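Local structure of arylmalonate decarboxylase (3IXL) at residues G24-P29 with P231-L236; P32-G37 with Q63-A68; M73-S78 with V209-A214; R173-A178 with R202-P207. The protein catalyses the decarboxylation of 2-aryl-2-methylmalonates to 2-arylpropionates, releasing carbon dioxide. The protein carries 2 engineered substitutions. All blocks are in the same frame, centred on the assembly; numbering follows the deposited sequence.

Contact 1 opens first from the N terminus, at 24-29, and closes last, at 231-236; its loop holds the other three. Contact 2 closes early, joining strand 33-37 of the first parallel sheet to the turn between helix 55-64 and strand 67-72. After that strand contact 3 opens at 73-78, and its loop runs through the second sheet to 209-214, tying the two halves of the molecule together beside the bound phenylacetate. Contact 4 is nested within contact 3: it pairs the ends of helices 164-176 and 196-204 and adjoins 209-214 in sequence. No loops cross. Contacts 2 and 4 lie about 36 Å apart between centres, on opposite sides of the chain's centre.

Contact 1: G24-P29 with P231-L236; sequences GARLYP and PGYGRL
Leu27 and Tyr233 start out alike, each with CG anti to the carbonyl carbon and beside the backbone N (chi1 -68° and -61°), which sets the CD2 branch of the leucine against the near end of the tyrosine. In this two-lobed alpha/beta fold of the aspartate/glutamate racemase superfamily, the contact joins the end of helix 23-27 to the loop leading into the C-terminal helix 235-238. Leu27 CD2 sits 3.5 Å from Tyr233 CD1 and 3.6 Å from Tyr233 CB, touching the root of the side chain rather than its hydroxyl end; its approach to the ring is oblique. Leu194 packs on both side chains, and Phe216 and Phe237 add to the apolar surroundings of Leu27. A backbone hydrogen bond between Leu27 and Arg230 ties the same two parts of the chain.

Farther along, the tyrosine passes Arg26, whose chain bends at chi3 and carries its guanidinium to a salt bridge with Asp195. Gly232, at positive phi, turns the loop before Tyr233, and Gly234 takes the N-cap position of the last helix. The phenol end meets the arginine's base, with Tyr233 OH 3.7 Å from Arg26 CB.

Contact 2: P32-G37 with Q63-A68; sequences PFIASG and QKQGAA
Ile34 and Gln65 reach past each other in opposite directions, the isoleucine pointing out from its strand and the glutamine stretching back alongside it. The touching atom of Ile34 is the terminal CD1. Its CG1 lies between the backbone N and the carbonyl carbon (chi1 58°), and from there the chain runs extended, so the methyl is thrust straight at the other segment. It lands 3.7 Å from Gln65 CB and passes over the plane of the amide, where Ile34 CD1 is 3.8 Å from Gln65 NE2. Ala67 CB is a looser neighbour of the same methyl, 4.3 Å from Ile34 CD1. The glutamine lies extended beyond CG, and its amide is carried past the isoleucine toward the next residue of the strand. There a water bridges the segments: it accepts from Gln65 NE2 at 2.8 Å and donates to Ala35 O at 2.8 Å.

Strand 33-37, helices 45-51 and 55-64 and strand 67-72 make a beta-alpha-beta crossover in the first parallel sheet, strand 8-13 lying between the two strands. Gln65 and Gly66 form the turn after the second helix. Gly66, at positive phi, closes a Schellman motif, and its N bonds back to Gln63 O at 2.9 Å. Leu62 of that helix also touches Ile34, adding to its apolar surroundings. Ser36, whose CB likewise faces the turn, is engaged elsewhere: its OG is hydrogen-bonded to His58 and Arg61 of helix 55-64.

Contact 3: M73-S78 with V209-A214; sequences MCTSLS and VSSSPA. Engineered in segment 73-78: Cys74 (natural residue Gly). With PAC (2-phenylacetic acid), chain C.
Thr75 OG1 is held from two sides: Ser211 OG donates to it at 2.8 Å, and Thr75 OG1 in turn donates a hydrogen bond to O1 of the bound phenylacetate, also at 2.8 Å. The threonine is turned to chi1 -26°, off the staggered positions, which sets its hydroxyl between these two partners. Ser211 is the second-shell residue here; its OG is also hydrogen-bonded to the backbone N of Ser188, an engineered residue, and its bond to Thr75 should fix the rotation of the threonine hydroxyl.

The ligand carboxylate sits at the start of helix 75-79. Thr75 N donates to phenylacetate O1 with an N-H...O angle of 161°. The other carboxylate oxygen, phenylacetate O2, accepts from Ser76 N at 2.8 Å. Ser76 OG adds a 2.7 Å bond to O2 and is itself hydrogen-bonded to Tyr48. Tyr126 OH and Gly189 N complete the grip on the carboxylate.

The engineered Cys74 brings its SG to 3.5 Å from ligand C2, and the same SG caps the helix by accepting from Leu77 N at 3.3 Å. Met73, also of the pocket, bends at chi2 and chi3, bringing its CE to 3.9 Å from Ser212 O.

With 73-78 following strand 67-72 of one parallel sheet and 209-214 carrying the end of strand 208-210 of the other into helix 211-222, the arrangement is that of the interdomain active site of arylmalonate decarboxylase, whose clustered donors form a dioxyanion hole for the carboxylate.

Contact 4: R173-A178 with R202-P207; sequences RAFEAA and RRLGVP
Phe175 meets Leu204 and Val206 in apolar packing where two helices of the second alpha/beta lobe come to an end. Helix 164-176 leads into strand 183-187, and helix 196-204 links that strand to 208-210, so the contact joins the two helix ends within the beta-alpha-beta arrangement of this parallel sheet. CG of the phenylalanine stands anti to the backbone N (chi1 -175°), carrying the ring away from its own helix and in between the leucine and the valine. Leu204 runs past it in the opposite direction and touches the base of the side chain, its CD1 3.8 Å from Phe175 CB. Val206 comes at the far end of the ring with both methyls: Val206 CG1 is 3.9 Å from Phe175 CZ, and Val206 CG2 is 3.9 Å from Phe175 CE2. Both approaches to the ring are oblique. Ile184 of strand 183-187 touches all three side chains.

No salt bridge spans the contact: Glu176 OE1 and Arg203 NH2, of opposite charge, are 5.6 Å apart; any attraction between them is probably modest, and Arg203 lies on Val168 and Val172 instead.

Backbone features shape both ends. Gly205, with positive phi, turns the chain out of helix 196-204 and lets Val206 face the ring. On the other side Ala178 N bonds to Phe175 O at 2.9 Å. Ala178 O, hydrogen-bonded to Ser181 OG, stands 4.1 Å above the plane of the Phe175 ring, displaced toward its rim.

Contact 1: G24-P29 with P231-L236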
loop_
_atom_site.group_PDB
_atom_site.type_symbol
_atom_site.label_atom_id
_atom_site.label_comp_id
_atom_site.label_asym_id
_atom_site.label_seq_id
_atom_site.Cartn_x
_atom_site.Cartn_y
_atom_site.Cartn_z
ATOM N N GLY A 24 11.409 2.574 2.274
ATOM C CA GLY A 24 11.834 3.816 1.607
ATOM C C GLY A 24 13.339 3.937 1.454
ATOM O O GLY A 24 13.831 4.379 0.409
ATOM N N ALA A 25 14.057 3.538 2.500
ATOM C CA ALA A 25 15.522 3.607 2.522
ATOM C C ALA A 25 16.170 2.665 1.512
ATOM O O ALA A 25 17.304 2.886 1.092
ATOM C CB ALA A 25 16.039 3.319 3.916
ATOM N N ARG A 26 15.442 1.618 1.127
ATOM C CA ARG A 26 15.927 0.638 0.172
ATOM C C ARG A 26 15.518 0.994 -1.258
ATOM O O ARG A 26 16.335 0.982 -2.173
ATOM C CB ARG A 26 15.415 -0.743 0.580
ATOM C CG ARG A 26 16.041 -1.240 1.893
ATOM C CD ARG A 26 15.349 -2.475 2.459
ATOM N NE ARG A 26 15.627 -3.668 1.666
ATOM C CZ ARG A 26 15.006 -4.838 1.815
ATOM N NH1 ARG A 26 14.041 -4.981 2.722
ATOM N NH2 ARG A 26 15.341 -5.862 1.041
ATOM N N LEU A 27 14.258 1.367 -1.437
ATOM C CA LEU A 27 13.754 1.712 -2.765
ATOM C C LEU A 27 14.315 3.020 -3.300
ATOM O O LEU A 27 14.724 3.109 -4.461
ATOM C CB LEU A 27 12.228 1.815 -2.744
ATOM C CG LEU A 27 11.447 0.525 -2.521
ATOM C CD1 LEU A 27 9.993 0.855 -2.222
ATOM C CD2 LEU A 27 11.560 -0.358 -3.740
ATOM N N TYR A 28 14.295 4.039 -2.444
ATOM C CA TYR A 28 14.634 5.402 -2.825
ATOM C C TYR A 28 15.594 5.992 -1.800
ATOM O O TYR A 28 15.231 6.926 -1.083
ATOM C CB TYR A 28 13.357 6.250 -2.906
ATOM C CG TYR A 28 12.359 5.792 -3.953
ATOM C CD1 TYR A 28 11.226 5.072 -3.589
ATOM C CD2 TYR A 28 12.537 6.109 -5.303
ATOM C CE1 TYR A 28 10.297 4.659 -4.540
ATOM C CE2 TYR A 28 11.620 5.704 -6.267
ATOM C CZ TYR A 28 10.493 4.988 -5.876
ATOM O OH TYR A 28 9.568 4.563 -6.810
ATOM N N PRO A 29 16.835 5.463 -1.736
ATOM C CA PRO A 29 17.760 5.867 -0.677
ATOM C C PRO A 29 18.121 7.343 -0.701
ATOM O O PRO A 29 18.504 7.885 0.338
ATOM C CB PRO A 29 19.019 5.033 -0.951
ATOM C CG PRO A 29 18.878 4.533 -2.327
ATOM C CD PRO A 29 17.419 4.438 -2.622
ATOM N N PRO A 231 17.203 -0.982 -8.541
ATOM C CA PRO A 231 16.650 -2.124 -9.273
ATOM C C PRO A 231 16.442 -3.370 -8.418
ATOM O O PRO A 231 17.071 -3.513 -7.372
ATOM C CB PRO A 231 17.716 -2.397 -10.341
ATOM C CG PRO A 231 18.967 -1.974 -9.699
ATOM C CD PRO A 231 18.633 -0.779 -8.842
ATOM N N GLY A 232 15.567 -4.255 -8.888
ATOM C CA GLY A 232 15.379 -5.571 -8.278
ATOM C C GLY A 232 14.221 -5.702 -7.307
ATOM O O GLY A 232 14.135 -6.692 -6.567
ATOM N N TYR A 233 13.330 -4.713 -7.293
ATOM C CA TYR A 233 12.193 -4.746 -6.371
ATOM C C TYR A 233 10.866 -4.985 -7.077
ATOM O O TYR A 233 9.800 -4.762 -6.489
ATOM C CB TYR A 233 12.130 -3.467 -5.540
ATOM C CG TYR A 233 13.351 -3.249 -4.693
ATOM C CD1 TYR A 233 14.223 -2.202 -4.961
ATOM C CD2 TYR A 233 13.641 -4.095 -3.632
ATOM C CE1 TYR A 233 15.349 -1.993 -4.182
ATOM C CE2 TYR A 233 14.765 -3.894 -2.838
ATOM C CZ TYR A 233 15.614 -2.843 -3.125
ATOM O OH TYR A 233 16.728 -2.636 -2.351
ATOM N N GLY A 234 10.940 -5.424 -8.326
ATOM C CA GLY A 234 9.755 -5.834 -9.063
ATOM C C GLY A 234 9.504 -5.030 -10.315
ATOM O O GLY A 234 10.011 -3.911 -10.461
ATOM N N ARG A 235 8.684 -5.595 -11.190
ATOM C CA ARG A 235 8.307 -4.950 -12.439
ATOM C C ARG A 235 7.680 -3.565 -12.273
ATOM O O ARG A 235 7.837 -2.703 -13.138
ATOM C CB ARG A 235 7.389 -5.874 -13.231
ATOM C CG ARG A 235 8.161 -7.055 -13.839
ATOM C CD ARG A 235 7.272 -8.132 -14.400
ATOM N NE ARG A 235 6.333 -7.626 -15.390
ATOM C CZ ARG A 235 5.385 -8.370 -15.948
ATOM N NH1 ARG A 235 5.274 -9.655 -15.626
ATOM N NH2 ARG A 235 4.555 -7.835 -16.829
ATOM N N LEU A 236 6.968 -3.339 -11.170
ATOM C CA LEU A 236 6.365 -2.026 -10.951
ATOM C C LEU A 236 7.430 -0.937 -11.071
ATOM O O LEU A 236 7.231 0.097 -11.731
ATOM C CB LEU A 236 5.693 -1.950 -9.574
ATOM C CG LEU A 236 5.006 -0.609 -9.302
ATOM C CD1 LEU A 236 3.874 -0.318 -10.273
ATOM C CD2 LEU A 236 4.497 -0.552 -7.861
#

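Contact 2: P32-G37 with Q63-A68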
loop_
_atom_site.group_PDB
_atom_site.type_symbol
_atom_site.label_atom_id
_atom_site.label_comp_id
_atom_site.label_asym_id
_atom_site.label_seq_id
_atom_site.Cartn_x
_atom_site.Cartn_y
_atom_site.Cartn_z
ATOM N N PRO A 32 14.127 12.139 0.507
ATOM C CA PRO A 32 13.700 12.387 1.888
ATOM C C PRO A 32 12.218 12.083 2.116
ATOM O O PRO A 32 11.344 12.547 1.366
ATOM C CB PRO A 32 13.965 13.880 2.069
ATOM C CG PRO A 32 13.758 14.457 0.686
ATOM C CD PRO A 32 14.155 13.378 -0.296
ATOM N N PHE A 33 11.952 11.310 3.152
ATOM C CA PHE A 33 10.589 11.009 3.574
ATOM C C PHE A 33 10.404 11.444 5.010
ATOM O O PHE A 33 11.314 11.285 5.820
ATOM C CB PHE A 33 10.313 9.506 3.468
ATOM C CG PHE A 33 10.396 8.977 2.072
ATOM C CD1 PHE A 33 11.584 8.413 1.599
ATOM C CD2 PHE A 33 9.303 9.038 1.212
ATOM C CE1 PHE A 33 11.683 7.932 0.299
ATOM C CE2 PHE A 33 9.396 8.554 -0.096
ATOM C CZ PHE A 33 10.583 8.010 -0.555
ATOM N N ILE A 34 9.237 11.999 5.323
ATOM C CA ILE A 34 8.874 12.321 6.696
ATOM C C ILE A 34 7.541 11.672 6.992
ATOM O O ILE A 34 6.760 11.420 6.065
ATOM C CB ILE A 34 8.830 13.851 6.965
ATOM C CG1 ILE A 34 7.844 14.558 6.024
ATOM C CG2 ILE A 34 10.243 14.445 6.876
ATOM C CD1 ILE A 34 7.593 16.034 6.369
ATOM N N ALA A 35 7.287 11.376 8.262
ATOM C CA ALA A 35 6.102 10.614 8.616
ATOM C C ALA A 35 5.463 11.118 9.883
ATOM O O ALA A 35 6.092 11.802 10.688
ATOM C CB ALA A 35 6.412 9.122 8.717
ATOM N N SER A 36 4.191 10.789 10.022
ATOM C CA SER A 36 3.401 11.167 11.172
ATOM C C SER A 36 2.490 9.981 11.482
ATOM O O SER A 36 1.852 9.426 10.576
ATOM C CB SER A 36 2.609 12.434 10.862
ATOM O OG SER A 36 2.021 12.963 12.043
ATOM N N GLY A 37 2.452 9.578 12.752
ATOM C CA GLY A 37 1.798 8.333 13.159
ATOM C C GLY A 37 0.413 8.450 13.754
ATOM O O GLY A 37 0.165 9.297 14.614
ATOM N N GLN A 63 2.065 19.006 5.910
ATOM C CA GLN A 63 2.109 20.223 5.111
ATOM C C GLN A 63 2.938 21.312 5.803
ATOM O O GLN A 63 3.786 21.936 5.171
ATOM C CB GLN A 63 0.691 20.735 4.815
ATOM C CG GLN A 63 0.647 21.957 3.883
ATOM C CD GLN A 63 0.756 23.281 4.620
ATOM O OE1 GLN A 63 0.311 23.414 5.760
ATOM N NE2 GLN A 63 1.351 24.272 3.964
ATOM N N LYS A 64 2.685 21.514 7.091
ATOM C CA LYS A 64 3.422 22.536 7.842
ATOM C C LYS A 64 4.918 22.225 7.868
ATOM O O LYS A 64 5.754 23.141 7.863
ATOM C CB LYS A 64 2.893 22.656 9.267
ATOM C CG LYS A 64 1.490 23.213 9.379
ATOM C CD LYS A 64 1.167 23.527 10.831
ATOM C CE LYS A 64 -0.266 23.146 11.187
ATOM N NZ LYS A 64 -0.434 21.679 11.456
ATOM N N GLN A 65 5.254 20.938 7.894
ATOM C CA GLN A 65 6.657 20.509 7.851
ATOM C C GLN A 65 7.326 20.669 6.486
ATOM O O GLN A 65 8.512 20.367 6.331
ATOM C CB GLN A 65 6.773 19.053 8.293
ATOM C CG GLN A 65 6.474 18.816 9.747
ATOM C CD GLN A 65 6.666 17.363 10.114
ATOM O OE1 GLN A 65 7.655 16.996 10.748
ATOM N NE2 GLN A 65 5.749 16.518 9.674
ATOM N N GLY A 66 6.570 21.117 5.486
ATOM C CA GLY A 66 7.132 21.382 4.166
ATOM C C GLY A 66 6.994 20.253 3.160
ATOM O O GLY A 66 7.608 20.291 2.097
ATOM N N ALA A 67 6.187 19.246 3.490
ATOM C CA ALA A 67 5.953 18.149 2.555
ATOM C C ALA A 67 5.453 18.659 1.215
ATOM O O ALA A 67 4.626 19.580 1.172
ATOM C CB ALA A 67 4.953 17.162 3.132
ATOM N N ALA A 68 5.935 18.051 0.135
ATOM C CA ALA A 68 5.471 18.396 -1.215
ATOM C C ALA A 68 4.257 17.563 -1.622
ATOM O O ALA A 68 3.479 17.972 -2.488
ATOM C CB ALA A 68 6.594 18.207 -2.222
HETATM O O HOH W 1 7.270 14.248 10.217
#

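Contact 3: M73-S78 with V209-A214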
loop_
_atom_site.group_PDB
_atom_site.type_symbol
_atom_site.label_atom_id
_atom_site.label_comp_id
_atom_site.label_asym_id
_atom_site.label_seq_id
_atom_site.Cartn_x
_atom_site.Cartn_y
_atom_site.Cartn_z
ATOM N N MET A 73 -0.430 6.087 4.132
ATOM C CA MET A 73 0.260 4.824 3.885
ATOM C C MET A 73 -0.363 3.651 4.649
ATOM O O MET A 73 0.297 2.974 5.449
ATOM C CB MET A 73 1.752 4.975 4.175
ATOM C CG MET A 73 2.454 5.872 3.166
ATOM S SD MET A 73 2.701 5.111 1.545
ATOM C CE MET A 73 4.058 4.002 1.966
ATOM N N CYS A 74 -1.648 3.425 4.384
ATOM C CA CYS A 74 -2.364 2.258 4.893
ATOM C C CYS A 74 -3.423 1.881 3.881
ATOM O O CYS A 74 -4.249 2.708 3.494
ATOM C CB CYS A 74 -3.019 2.535 6.244
ATOM S SG CYS A 74 -3.906 1.086 6.896
ATOM N N THR A 75 -3.376 0.632 3.424
ATOM C CA THR A 75 -4.287 0.156 2.392
ATOM C C THR A 75 -5.686 0.040 2.985
ATOM O O THR A 75 -6.644 0.638 2.480
ATOM C CB THR A 75 -3.843 -1.222 1.825
ATOM O OG1 THR A 75 -2.423 -1.395 1.969
ATOM C CG2 THR A 75 -4.236 -1.349 0.357
ATOM N N SER A 76 -5.796 -0.707 4.079
ATOM C CA SER A 76 -7.111 -1.013 4.625
ATOM C C SER A 76 -7.827 0.195 5.232
ATOM O O SER A 76 -9.046 0.310 5.124
ATOM C CB SER A 76 -7.056 -2.221 5.570
ATOM O OG SER A 76 -6.133 -2.015 6.620
ATOM N N LEU A 77 -7.076 1.110 5.835
ATOM C CA LEU A 77 -7.675 2.340 6.355
ATOM C C LEU A 77 -8.323 3.124 5.221
ATOM O O LEU A 77 -9.318 3.830 5.432
ATOM C CB LEU A 77 -6.600 3.193 7.029
ATOM C CG LEU A 77 -6.859 4.298 8.027
ATOM C CD1 LEU A 77 -7.919 3.931 9.040
ATOM C CD2 LEU A 77 -5.541 4.475 8.733
ATOM N N SER A 78 -7.760 2.999 4.015
ATOM C CA SER A 78 -8.276 3.712 2.853
ATOM C C SER A 78 -9.300 2.949 1.993
ATOM O O SER A 78 -10.059 3.590 1.269
ATOM C CB SER A 78 -7.142 4.310 2.006
ATOM O OG SER A 78 -6.188 3.341 1.593
ATOM N N VAL A 209 1.989 -6.579 -7.151
ATOM C CA VAL A 209 1.882 -5.237 -6.578
ATOM C C VAL A 209 1.748 -5.417 -5.077
ATOM O O VAL A 209 0.840 -6.108 -4.618
ATOM C CB VAL A 209 0.691 -4.445 -7.162
ATOM C CG1 VAL A 209 0.514 -3.101 -6.439
ATOM C CG2 VAL A 209 0.908 -4.187 -8.649
ATOM N N SER A 210 2.661 -4.813 -4.325
ATOM C CA SER A 210 2.699 -4.962 -2.875
ATOM C C SER A 210 2.403 -3.609 -2.240
ATOM O O SER A 210 2.929 -2.591 -2.694
ATOM C CB SER A 210 4.072 -5.482 -2.444
ATOM O OG SER A 210 4.140 -5.611 -1.040
ATOM N N SER A 211 1.588 -3.606 -1.186
ATOM C CA SER A 211 1.122 -2.354 -0.553
ATOM C C SER A 211 2.212 -1.312 -0.252
ATOM O O SER A 211 2.127 -0.175 -0.719
ATOM C CB SER A 211 0.375 -2.661 0.751
ATOM O OG SER A 211 -0.883 -3.233 0.506
ATOM N N SER A 212 3.194 -1.673 0.566
ATOM C CA SER A 212 4.182 -0.680 0.996
ATOM C C SER A 212 5.011 -0.155 -0.186
ATOM O O SER A 212 5.072 1.049 -0.421
ATOM C CB SER A 212 5.051 -1.221 2.128
ATOM O OG SER A 212 5.887 -0.204 2.635
ATOM N N PRO A 213 5.644 -1.057 -0.959
ATOM C CA PRO A 213 6.402 -0.580 -2.112
ATOM C C PRO A 213 5.544 0.227 -3.098
ATOM O O PRO A 213 5.992 1.267 -3.584
ATOM C CB PRO A 213 6.938 -1.877 -2.735
ATOM C CG PRO A 213 7.002 -2.824 -1.563
ATOM C CD PRO A 213 5.764 -2.520 -0.794
ATOM N N ALA A 214 4.315 -0.211 -3.371
ATOM C CA ALA A 214 3.440 0.561 -4.264
ATOM C C ALA A 214 3.151 1.943 -3.682
ATOM O O ALA A 214 3.105 2.921 -4.422
ATOM C CB ALA A 214 2.137 -0.182 -4.536
HETATM C C1 PAC C . -2.694 -2.005 5.583
HETATM C C2 PAC C . -2.374 -2.058 7.065
HETATM C "C1'" PAC C . -1.042 -1.563 7.592
HETATM C "C2'" PAC C . -0.591 -2.166 8.770
HETATM C "C3'" PAC C . 0.616 -1.785 9.353
HETATM C "C4'" PAC C . 1.379 -0.784 8.759
HETATM C "C5'" PAC C . 0.938 -0.176 7.577
HETATM C "C6'" PAC C . -0.275 -0.553 6.992
HETATM O O1 PAC C . -1.869 -1.600 4.716
HETATM O O2 PAC C . -3.853 -2.402 5.274
#

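Contact 4: R173-A178 with R202-P207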
loop_
_atom_site.group_PDB
_atom_site.type_symbol
_atom_site.label_atom_id
_atom_site.label_comp_id
_atom_site.label_asym_id
_atom_site.label_seq_id
_atom_site.Cartn_x
_atom_site.Cartn_y
_atom_site.Cartn_z
ATOM N N ARG A 173 0.574 -19.713 -3.398
ATOM C CA ARG A 173 -0.679 -20.428 -3.097
ATOM C C ARG A 173 -1.916 -19.659 -3.583
ATOM O O ARG A 173 -2.845 -20.246 -4.136
ATOM C CB ARG A 173 -0.784 -20.792 -1.615
ATOM C CG ARG A 173 0.192 -21.899 -1.197
ATOM C CD ARG A 173 -0.046 -22.400 0.222
ATOM N NE ARG A 173 0.250 -21.405 1.251
ATOM C CZ ARG A 173 -0.673 -20.753 1.954
ATOM N NH1 ARG A 173 -1.965 -20.993 1.740
ATOM N NH2 ARG A 173 -0.317 -19.863 2.871
ATOM N N ALA A 174 -1.915 -18.337 -3.422
ATOM C CA ALA A 174 -3.031 -17.515 -3.909
ATOM C C ALA A 174 -3.163 -17.596 -5.429
ATOM O O ALA A 174 -4.266 -17.706 -5.966
ATOM C CB ALA A 174 -2.862 -16.066 -3.463
ATOM N N PHE A 175 -2.027 -17.544 -6.118
ATOM C CA PHE A 175 -2.020 -17.637 -7.570
ATOM C C PHE A 175 -2.440 -19.024 -8.053
ATOM O O PHE A 175 -3.156 -19.142 -9.044
ATOM C CB PHE A 175 -0.639 -17.278 -8.125
ATOM C CG PHE A 175 -0.590 -17.234 -9.626
ATOM C CD1 PHE A 175 -0.010 -18.279 -10.347
ATOM C CD2 PHE A 175 -1.141 -16.159 -10.323
ATOM C CE1 PHE A 175 0.033 -18.239 -11.740
ATOM C CE2 PHE A 175 -1.106 -16.123 -11.716
ATOM C CZ PHE A 175 -0.516 -17.159 -12.417
ATOM N N GLU A 176 -1.992 -20.064 -7.357
ATOM C CA GLU A 176 -2.309 -21.439 -7.768
ATOM C C GLU A 176 -3.790 -21.743 -7.589
ATOM O O GLU A 176 -4.315 -22.669 -8.215
ATOM C CB GLU A 176 -1.439 -22.454 -7.028
ATOM C CG GLU A 176 -0.011 -22.510 -7.563
ATOM C CD GLU A 176 0.903 -23.451 -6.784
ATOM O OE1 GLU A 176 1.990 -23.770 -7.311
ATOM O OE2 GLU A 176 0.551 -23.858 -5.655
ATOM N N ALA A 177 -4.458 -20.961 -6.745
ATOM C CA ALA A 177 -5.915 -21.042 -6.601
ATOM C C ALA A 177 -6.680 -20.449 -7.796
ATOM O O ALA A 177 -7.879 -20.708 -7.954
ATOM C CB ALA A 177 -6.367 -20.387 -5.298
ATOM N N ALA A 178 -5.989 -19.664 -8.628
ATOM C CA ALA A 178 -6.557 -19.060 -9.843
ATOM C C ALA A 178 -5.421 -18.748 -10.823
ATOM O O ALA A 178 -5.050 -17.582 -11.004
ATOM C CB ALA A 178 -7.348 -17.792 -9.501
ATOM N N ARG A 202 9.718 -13.983 -10.543
ATOM C CA ARG A 202 10.614 -14.941 -11.205
ATOM C C ARG A 202 9.928 -16.298 -11.368
ATOM O O ARG A 202 9.940 -16.894 -12.454
ATOM C CB ARG A 202 11.895 -15.112 -10.379
ATOM C CG ARG A 202 12.930 -16.068 -10.988
ATOM C CD ARG A 202 14.013 -16.450 -9.959
ATOM N NE ARG A 202 13.548 -17.354 -8.905
ATOM C CZ ARG A 202 13.438 -18.672 -9.033
ATOM N NH1 ARG A 202 13.743 -19.259 -10.182
ATOM N NH2 ARG A 202 13.014 -19.403 -8.012
ATOM N N ARG A 203 9.348 -16.792 -10.284
ATOM C CA ARG A 203 8.768 -18.137 -10.283
ATOM C C ARG A 203 7.484 -18.255 -11.087
ATOM O O ARG A 203 7.248 -19.282 -11.733
ATOM C CB ARG A 203 8.529 -18.613 -8.855
ATOM C CG ARG A 203 9.802 -18.961 -8.104
ATOM C CD ARG A 203 9.499 -19.487 -6.714
ATOM N NE ARG A 203 8.529 -20.582 -6.734
ATOM C CZ ARG A 203 8.023 -21.158 -5.645
ATOM N NH1 ARG A 203 8.394 -20.754 -4.435
ATOM N NH2 ARG A 203 7.141 -22.144 -5.769
ATOM N N LEU A 204 6.652 -17.217 -11.059
ATOM C CA LEU A 204 5.331 -17.301 -11.664
ATOM C C LEU A 204 5.192 -16.622 -13.014
ATOM O O LEU A 204 4.290 -16.961 -13.782
ATOM C CB LEU A 204 4.265 -16.773 -10.700
ATOM C CG LEU A 204 4.202 -17.438 -9.325
ATOM C CD1 LEU A 204 3.102 -16.824 -8.482
ATOM C CD2 LEU A 204 3.993 -18.947 -9.465
ATOM N N GLY A 205 6.052 -15.645 -13.297
ATOM C CA GLY A 205 5.992 -14.922 -14.565
ATOM C C GLY A 205 4.820 -13.959 -14.661
ATOM O O GLY A 205 4.407 -13.572 -15.759
ATOM N N VAL A 206 4.264 -13.584 -13.508
ATOM C CA VAL A 206 3.240 -12.542 -13.436
ATOM C C VAL A 206 3.713 -11.468 -12.458
ATOM O O VAL A 206 4.535 -11.749 -11.580
ATOM C CB VAL A 206 1.845 -13.091 -13.013
ATOM C CG1 VAL A 206 1.347 -14.167 -13.999
ATOM C CG2 VAL A 206 1.873 -13.646 -11.589
ATOM N N PRO A 207 3.234 -10.225 -12.636
ATOM C CA PRO A 207 3.657 -9.151 -11.737
ATOM C C PRO A 207 2.979 -9.206 -10.367
ATOM O O PRO A 207 1.860 -9.714 -10.241
ATOM C CB PRO A 207 3.244 -7.881 -12.490
ATOM C CG PRO A 207 2.087 -8.300 -13.316
ATOM C CD PRO A 207 2.315 -9.744 -13.683
#